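Local atomic coordinates of phenolic acid decarboxylase (Sedimentibacter hydroxybenzoicus, PDB entry 7AE5), a protein that catalyses the reversible, non-oxidative decarboxylation of 4-hydroxybenzoate and 3,4-dihydroxybenzoate under anaerobic conditions, using prenylated FMN and manganese. Residues C[166-171]-C[271-276]; C[178-183]-C[287-292]. All blocks are in the same frame, centred on the assembly; numbering follows the deposited sequence.

Contact 1 of 2, residues C[166-171]-C[271-276]; sequences TYRIQV and TVEGPF
Arg168 meets Glu273 side-on, through NE and NH2, one nitrogen to each carboxylate oxygen. NE donates to OE2 of Glu273 over 2.9 Å in a nearly straight bond (177°), and Arg168 NH2 reaches Glu273 OE1 at 3.1 Å. Both oxygens use their syn lone pairs, and guanidinium and carboxylate are almost coplanar, 17° apart. Over one guanidinium face, toward its rim, lies CB of Phe276, while Arg168 CD packs 3.6 Å from Phe276 CD2. An alanine in place of Arg168 would probably leave the Glu273 carboxylate without its paired charge and open a gap beside the Phe276 ring. Further along, the Arg168 carbonyl and the Gln170 N-H share a water that also donates to Glu273 OE2; Tyr142 OH is another partner of that oxygen. Gln170 has CG anti to the backbone N (chi1 -179°) and an extended chain, and its OE1 accepts a hydrogen bond from Gly274 N at 2.8 Å. A second water links Gln170 NE2 with the carbonyls of Val272 and Gly274. At Gly274 the backbone turns in a way that would press a side chain against the preceding carbonyl oxygen, and a cis peptide bond follows. Arg168 is a predicted prenylated-FMN ligand and is weakly paired with Glu278, the predicted proton donor, consistent with the Glu-Arg-Glu network of UbiD decarboxylases.

Contact 2 of 2, residues C[178-183]-C[287-292]; sequences GIQALA and RLQCEV
Ile179 has CG1 anti to its backbone N (chi1 -157°), which leaves CG2 between N and the carbonyl carbon and directs that methyl to CG2 of Val292, 3.8 Å away. Cys290 holds SG beside its own backbone N (chi1 -76°), where the sulphur meets the methyl CB of Ala181 at 3.7 Å. These apolar touches flank a short antiparallel pairing of strands 176-179 and 287-299 in the antiparallel sheet of the Rift-related, FMN-binding domain. Ile179 and Cys290 form its hydrogen-bonded pair: Ile179 N donates to Cys290 O over 2.9 Å, whereas the return bond from Cys290 N to Ile179 O is weak. The next pair, Gly178 with Glu291, is non-hydrogen-bonded, and its CA atoms lie only 4.2 Å apart. Gly178 CA also makes a CA-H...O contact of 3.3 Å with Cys290 O, so one carbonyl receives both an N-H and a C-H. The side chains of Ile179 and Cys290 occupy one face of the sheet, where Ile203 packs on Ile179 and Val292, and Ile265 on Cys290 and Val292. Glu291 projects from the other face to salt bridges with Arg176 and Lys172. Beyond the pairing the first segment leaves the sheet, and Ala181 packs against Pro61 of the neighbouring ShdD chain. Gln180, already off the strand, still touches the partner through its side chain: its CG lies 3.6 Å from NE2 of Gln289, where the two side chains cross. OE1 of Gln289 accepts, at 2.9 Å, a hydrogen bond from a water that in turn accepts from Leu182 N.

Overall arrangement
The two contacts are neighbours in one sheet, their centres about 7 Å apart, and their segments alternate along the chain. Strands 169-173 and 176-179 follow one another and join through Gln170 O and Gly178 N at 2.6 Å; on the partner side Thr271 OG1 lies 2.7 Å from Glu291 OE2. Gln289 NE2 of contact 2 gives a weak hydrogen bond to Glu273 OE1 of contact 1. Contact 1 reaches the predicted proton donor, Glu278, its side chain about 3 Å from that of Arg168 (nearest atoms). Contact 2 probably borders the same cofactor site, Ile179 lying about 4 Å from Met184, a predicted prenylated-FMN ligand, between nearest side-chain atoms. The ShdD chain packs against both.

Contact 1 of 2, residues C[166-171]-C[271-276]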
ATOM      1  N   THR C 166      40.213  -6.003 -14.007  1.00 53.34           N
ATOM      2  CA  THR C 166      39.940  -5.467 -15.335  1.00 48.73           C
ATOM      3  C   THR C 166      39.493  -4.018 -15.214  1.00 47.65           C
ATOM      4  O   THR C 166      38.565  -3.710 -14.460  1.00 49.46           O
ATOM      5  CB  THR C 166      38.866  -6.282 -16.059  1.00 47.72           C
ATOM      6  OG1 THR C 166      37.727  -6.441 -15.204  1.00 49.70           O
ATOM      7  CG2 THR C 166      39.404  -7.648 -16.451  1.00 49.15           C
ATOM      8  N   TYR C 167      40.158  -3.136 -15.954  1.00 47.78           N
ATOM      9  CA  TYR C 167      39.830  -1.719 -15.968  1.00 47.49           C
ATOM     10  C   TYR C 167      39.911  -1.221 -17.400  1.00 45.36           C
ATOM     11  O   TYR C 167      40.812  -1.613 -18.147  1.00 44.07           O
ATOM     12  CB  TYR C 167      40.777  -0.919 -15.065  1.00 49.32           C
ATOM     13  CG  TYR C 167      40.908  -1.502 -13.676  1.00 53.31           C
ATOM     14  CD1 TYR C 167      39.847  -1.459 -12.782  1.00 56.30           C
ATOM     15  CD2 TYR C 167      42.085  -2.115 -13.267  1.00 55.22           C
ATOM     16  CE1 TYR C 167      39.959  -2.000 -11.515  1.00 61.51           C
ATOM     17  CE2 TYR C 167      42.207  -2.657 -12.002  1.00 60.84           C
ATOM     18  CZ  TYR C 167      41.139  -2.597 -11.130  1.00 64.15           C
ATOM     19  OH  TYR C 167      41.252  -3.136  -9.869  1.00 70.99           O
ATOM     20  N   ARG C 168      38.965  -0.370 -17.783  1.00 38.16           N
ATOM     21  CA  ARG C 168      38.954   0.150 -19.142  1.00 37.52           C
ATOM     22  C   ARG C 168      40.156   1.061 -19.368  1.00 36.83           C
ATOM     23  O   ARG C 168      40.525   1.865 -18.506  1.00 37.82           O
ATOM     24  CB  ARG C 168      37.644   0.888 -19.427  1.00 38.73           C
ATOM     25  CG  ARG C 168      37.495   2.241 -18.756  1.00 40.93           C
ATOM     26  CD  ARG C 168      36.041   2.662 -18.738  1.00 42.88           C
ATOM     27  NE  ARG C 168      35.884   4.088 -18.485  1.00 45.56           N
ATOM     28  CZ  ARG C 168      34.851   4.621 -17.850  1.00 46.77           C
ATOM     29  NH1 ARG C 168      33.870   3.872 -17.375  1.00 45.99           N
ATOM     30  NH2 ARG C 168      34.799   5.941 -17.689  1.00 48.97           N
ATOM     31  N   ILE C 169      40.780   0.911 -20.531  1.00 46.91           N
ATOM     32  CA  ILE C 169      42.033   1.580 -20.856  1.00 47.00           C
ATOM     33  C   ILE C 169      41.798   2.407 -22.111  1.00 49.96           C
ATOM     34  O   ILE C 169      41.686   1.854 -23.213  1.00 50.30           O
ATOM     35  CB  ILE C 169      43.176   0.575 -21.062  1.00 44.52           C
ATOM     36  CG1 ILE C 169      43.410  -0.241 -19.789  1.00 43.42           C
ATOM     37  CG2 ILE C 169      44.447   1.284 -21.478  1.00 44.66           C
ATOM     38  CD1 ILE C 169      43.916   0.576 -18.623  1.00 44.42           C
ATOM     39  N   GLN C 170      41.717   3.727 -21.953  1.00 40.82           N
ATOM     40  CA  GLN C 170      41.564   4.626 -23.090  1.00 43.85           C
ATOM     41  C   GLN C 170      42.940   5.003 -23.621  1.00 42.49           C
ATOM     42  O   GLN C 170      43.773   5.534 -22.878  1.00 41.29           O
ATOM     43  CB  GLN C 170      40.791   5.889 -22.713  1.00 47.40           C
ATOM     44  CG  GLN C 170      40.614   6.834 -23.897  1.00 50.38           C
ATOM     45  CD  GLN C 170      39.901   8.120 -23.536  1.00 53.18           C
ATOM     46  OE1 GLN C 170      39.347   8.252 -22.448  1.00 52.93           O
ATOM     47  NE2 GLN C 170      39.912   9.078 -24.456  1.00 56.25           N
ATOM     48  N   VAL C 171      43.171   4.739 -24.903  1.00 38.84           N
ATOM     49  CA  VAL C 171      44.415   5.148 -25.543  1.00 40.13           C
ATOM     50  C   VAL C 171      44.411   6.664 -25.686  1.00 41.30           C
ATOM     51  O   VAL C 171      43.541   7.238 -26.352  1.00 44.40           O
ATOM     52  CB  VAL C 171      44.587   4.458 -26.902  1.00 41.62           C
ATOM     53  CG1 VAL C 171      45.837   4.970 -27.604  1.00 43.69           C
ATOM     54  CG2 VAL C 171      44.645   2.950 -26.724  1.00 40.97           C
ATOM     55  N   THR C 271      43.451  14.040 -16.819  1.00 47.38           N
ATOM     56  CA  THR C 271      43.027  14.408 -18.162  1.00 46.00           C
ATOM     57  C   THR C 271      41.680  13.767 -18.456  1.00 45.33           C
ATOM     58  O   THR C 271      41.290  12.775 -17.835  1.00 46.07           O
ATOM     59  CB  THR C 271      44.051  13.987 -19.225  1.00 46.27           C
ATOM     60  OG1 THR C 271      44.251  12.571 -19.157  1.00 47.27           O
ATOM     61  CG2 THR C 271      45.380  14.696 -19.007  1.00 46.81           C
ATOM     62  N   VAL C 272      40.976  14.347 -19.426  1.00 46.70           N
ATOM     63  CA  VAL C 272      39.623  13.928 -19.775  1.00 45.89           C
ATOM     64  C   VAL C 272      39.621  12.493 -20.282  1.00 46.57           C
ATOM     65  O   VAL C 272      40.141  12.203 -21.365  1.00 46.49           O
ATOM     66  CB  VAL C 272      39.007  14.876 -20.820  1.00 44.30           C
ATOM     67  CG1 VAL C 272      37.529  14.580 -20.995  1.00 43.43           C
ATOM     68  CG2 VAL C 272      39.217  16.320 -20.405  1.00 43.62           C
ATOM     69  N   GLU C 273      39.032  11.590 -19.503  1.00 45.56           N
ATOM     70  CA  GLU C 273      38.833  10.204 -19.899  1.00 46.09           C
ATOM     71  C   GLU C 273      37.345   9.945 -20.090  1.00 45.23           C
ATOM     72  O   GLU C 273      36.518  10.409 -19.299  1.00 44.78           O
ATOM     73  CB  GLU C 273      39.403   9.241 -18.853  1.00 47.58           C
ATOM     74  CG  GLU C 273      39.423   7.782 -19.283  1.00 48.16           C
ATOM     75  CD  GLU C 273      38.156   7.032 -18.898  1.00 48.04           C
ATOM     76  OE1 GLU C 273      37.325   7.598 -18.156  1.00 47.60           O
ATOM     77  OE2 GLU C 273      37.995   5.875 -19.340  1.00 48.32           O
ATOM     78  N   GLY C 274      37.007   9.205 -21.140  1.00 47.01           N
ATOM     79  CA  GLY C 274      35.627   8.917 -21.442  1.00 46.23           C
ATOM     80  C   GLY C 274      35.078   9.809 -22.536  1.00 44.87           C
ATOM     81  O   GLY C 274      35.777  10.678 -23.067  1.00 44.48           O
ATOM     82  N   PRO C 275      33.800   9.611 -22.900  1.00 43.84           N
ATOM     83  CA  PRO C 275      32.911   8.619 -22.288  1.00 44.22           C
ATOM     84  C   PRO C 275      33.182   7.200 -22.775  1.00 45.07           C
ATOM     85  O   PRO C 275      33.922   6.998 -23.736  1.00 45.18           O
ATOM     86  CB  PRO C 275      31.508   9.077 -22.720  1.00 42.93           C
ATOM     87  CG  PRO C 275      31.703  10.253 -23.644  1.00 41.91           C
ATOM     88  CD  PRO C 275      33.147  10.315 -24.013  1.00 42.55           C
ATOM     89  N   PHE C 276      32.592   6.226 -22.092  1.00 34.34           N
ATOM     90  CA  PHE C 276      32.739   4.829 -22.467  1.00 35.07           C
ATOM     91  C   PHE C 276      31.545   4.066 -21.924  1.00 35.06           C
ATOM     92  O   PHE C 276      30.882   4.505 -20.980  1.00 34.74           O
ATOM     93  CB  PHE C 276      34.051   4.233 -21.941  1.00 36.28           C
ATOM     94  CG  PHE C 276      34.366   2.870 -22.497  1.00 36.86           C
ATOM     95  CD1 PHE C 276      34.757   2.718 -23.816  1.00 36.45           C
ATOM     96  CD2 PHE C 276      34.269   1.740 -21.699  1.00 37.71           C
ATOM     97  CE1 PHE C 276      35.041   1.467 -24.329  1.00 36.80           C
ATOM     98  CE2 PHE C 276      34.554   0.486 -22.205  1.00 38.11           C
ATOM     99  CZ  PHE C 276      34.942   0.350 -23.522  1.00 37.61           C
TER
HETATM  100  O   HOH W   1      40.615   4.742 -19.399  1.00 51.76           O
HETATM  101  O   HOH W   2      38.412  11.577 -23.098  1.00 36.23           O

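Contact 2 of 2, residues C[178-183]-C[287-292]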
ATOM      1  N   GLY C 178      44.716   6.289 -20.527  1.00 47.30           N
ATOM      2  CA  GLY C 178      43.975   6.665 -19.345  1.00 49.81           C
ATOM      3  C   GLY C 178      43.511   5.455 -18.550  1.00 49.17           C
ATOM      4  O   GLY C 178      43.448   4.338 -19.061  1.00 46.05           O
ATOM      5  N   ILE C 179      43.184   5.687 -17.279  1.00 56.08           N
ATOM      6  CA  ILE C 179      42.754   4.613 -16.389  1.00 53.83           C
ATOM      7  C   ILE C 179      41.983   5.225 -15.228  1.00 56.81           C
ATOM      8  O   ILE C 179      42.163   6.398 -14.891  1.00 60.15           O
ATOM      9  CB  ILE C 179      43.968   3.776 -15.905  1.00 51.87           C
ATOM     10  CG1 ILE C 179      43.520   2.379 -15.471  1.00 50.18           C
ATOM     11  CG2 ILE C 179      44.706   4.491 -14.779  1.00 55.38           C
ATOM     12  CD1 ILE C 179      44.657   1.493 -15.011  1.00 49.96           C
ATOM     13  N   GLN C 180      41.106   4.426 -14.619  1.00 62.44           N
ATOM     14  CA  GLN C 180      40.246   4.861 -13.519  1.00 65.41           C
ATOM     15  C   GLN C 180      40.901   4.455 -12.204  1.00 68.30           C
ATOM     16  O   GLN C 180      40.730   3.327 -11.741  1.00 68.41           O
ATOM     17  CB  GLN C 180      38.857   4.245 -13.645  1.00 64.21           C
ATOM     18  CG  GLN C 180      38.032   4.770 -14.799  1.00 63.16           C
ATOM     19  CD  GLN C 180      36.629   4.201 -14.794  1.00 62.69           C
ATOM     20  OE1 GLN C 180      36.443   2.985 -14.832  1.00 61.04           O
ATOM     21  NE2 GLN C 180      35.633   5.077 -14.738  1.00 64.38           N
ATOM     22  N   ALA C 181      41.619   5.395 -11.584  1.00 57.09           N
ATOM     23  CA  ALA C 181      42.471   5.055 -10.446  1.00 60.99           C
ATOM     24  C   ALA C 181      41.660   4.694  -9.206  1.00 65.97           C
ATOM     25  O   ALA C 181      42.026   3.768  -8.471  1.00 69.12           O
ATOM     26  CB  ALA C 181      43.418   6.214 -10.147  1.00 64.20           C
ATOM     27  N   LEU C 182      40.571   5.420  -8.938  1.00 76.94           N
ATOM     28  CA  LEU C 182      39.764   5.113  -7.761  1.00 82.41           C
ATOM     29  C   LEU C 182      39.079   3.758  -7.900  1.00 80.61           C
ATOM     30  O   LEU C 182      38.921   3.037  -6.907  1.00 85.72           O
ATOM     31  CB  LEU C 182      38.738   6.225  -7.525  1.00 83.12           C
ATOM     32  CG  LEU C 182      38.371   6.611  -6.084  1.00 89.44           C
ATOM     33  CD1 LEU C 182      37.377   7.761  -6.084  1.00 87.76           C
ATOM     34  CD2 LEU C 182      37.820   5.444  -5.273  1.00 92.88           C
ATOM     35  N   ALA C 183      38.693   3.384  -9.121  1.00 71.62           N
ATOM     36  CA  ALA C 183      38.154   2.052  -9.362  1.00 69.58           C
ATOM     37  C   ALA C 183      39.185   0.952  -9.139  1.00 70.62           C
ATOM     38  O   ALA C 183      38.818  -0.228  -9.166  1.00 70.23           O
ATOM     39  CB  ALA C 183      37.596   1.961 -10.783  1.00 63.27           C
ATOM     40  N   ARG C 287      35.256  12.355 -17.336  1.00 56.19           N
ATOM     41  CA  ARG C 287      35.824  12.843 -16.089  1.00 56.82           C
ATOM     42  C   ARG C 287      37.322  13.042 -16.260  1.00 57.79           C
ATOM     43  O   ARG C 287      37.939  12.516 -17.189  1.00 58.17           O
ATOM     44  CB  ARG C 287      35.556  11.879 -14.925  1.00 57.86           C
ATOM     45  CG  ARG C 287      34.081  11.672 -14.615  1.00 56.89           C
ATOM     46  CD  ARG C 287      33.604  12.587 -13.497  1.00 56.20           C
ATOM     47  NE  ARG C 287      32.198  12.362 -13.177  1.00 55.18           N
ATOM     48  CZ  ARG C 287      31.180  12.848 -13.874  1.00 53.60           C
ATOM     49  NH1 ARG C 287      31.370  13.614 -14.936  1.00 52.84           N
ATOM     50  NH2 ARG C 287      29.937  12.558 -13.495  1.00 52.75           N
ATOM     51  N   LEU C 288      37.902  13.815 -15.346  1.00 45.73           N
ATOM     52  CA  LEU C 288      39.347  14.031 -15.319  1.00 46.76           C
ATOM     53  C   LEU C 288      39.975  12.885 -14.541  1.00 48.55           C
ATOM     54  O   LEU C 288      39.972  12.877 -13.307  1.00 49.33           O
ATOM     55  CB  LEU C 288      39.682  15.382 -14.697  1.00 46.36           C
ATOM     56  CG  LEU C 288      39.332  16.615 -15.529  1.00 44.67           C
ATOM     57  CD1 LEU C 288      39.362  17.864 -14.663  1.00 44.14           C
ATOM     58  CD2 LEU C 288      40.283  16.750 -16.705  1.00 44.72           C
ATOM     59  N   GLN C 289      40.513  11.909 -15.261  1.00 51.46           N
ATOM     60  CA  GLN C 289      41.046  10.692 -14.668  1.00 53.04           C
ATOM     61  C   GLN C 289      42.555  10.629 -14.874  1.00 54.01           C
ATOM     62  O   GLN C 289      43.177  11.541 -15.427  1.00 53.49           O
ATOM     63  CB  GLN C 289      40.345   9.465 -15.253  1.00 52.90           C
ATOM     64  CG  GLN C 289      38.836   9.631 -15.341  1.00 51.65           C
ATOM     65  CD  GLN C 289      38.072   8.643 -14.480  1.00 52.25           C
ATOM     66  OE1 GLN C 289      38.507   8.282 -13.385  1.00 53.55           O
ATOM     67  NE2 GLN C 289      36.914   8.213 -14.966  1.00 51.34           N
ATOM     68  N   CYS C 290      43.146   9.531 -14.423  1.00 66.24           N
ATOM     69  CA  CYS C 290      44.592   9.400 -14.407  1.00 67.23           C
ATOM     70  C   CYS C 290      45.101   8.884 -15.742  1.00 66.74           C
ATOM     71  O   CYS C 290      44.387   8.195 -16.477  1.00 66.10           O
ATOM     72  CB  CYS C 290      45.033   8.449 -13.298  1.00 68.85           C
ATOM     73  SG  CYS C 290      44.973   9.158 -11.656  1.00 69.88           S
ATOM     74  N   GLU C 291      46.353   9.213 -16.046  1.00 62.30           N
ATOM     75  CA  GLU C 291      47.041   8.654 -17.198  1.00 62.00           C
ATOM     76  C   GLU C 291      48.224   7.793 -16.777  1.00 63.19           C
ATOM     77  O   GLU C 291      48.829   7.984 -15.717  1.00 64.22           O
ATOM     78  CB  GLU C 291      47.530   9.735 -18.166  1.00 61.08           C
ATOM     79  CG  GLU C 291      46.442  10.419 -18.961  1.00 59.65           C
ATOM     80  CD  GLU C 291      47.000  11.205 -20.137  1.00 58.75           C
ATOM     81  OE1 GLU C 291      48.226  11.141 -20.368  1.00 59.28           O
ATOM     82  OE2 GLU C 291      46.209  11.860 -20.849  1.00 57.52           O
ATOM     83  N   VAL C 292      48.535   6.830 -17.639  1.00 52.26           N
ATOM     84  CA  VAL C 292      49.644   5.909 -17.451  1.00 53.11           C
ATOM     85  C   VAL C 292      50.606   6.088 -18.616  1.00 52.54           C
ATOM     86  O   VAL C 292      50.192   6.048 -19.781  1.00 51.55           O
ATOM     87  CB  VAL C 292      49.158   4.448 -17.362  1.00 53.38           C
ATOM     88  CG1 VAL C 292      50.341   3.475 -17.260  1.00 54.04           C
ATOM     89  CG2 VAL C 292      48.210   4.271 -16.190  1.00 53.96           C
TER
HETATM   90  O   HOH W   3      38.514   6.618 -11.041  1.00 57.08           O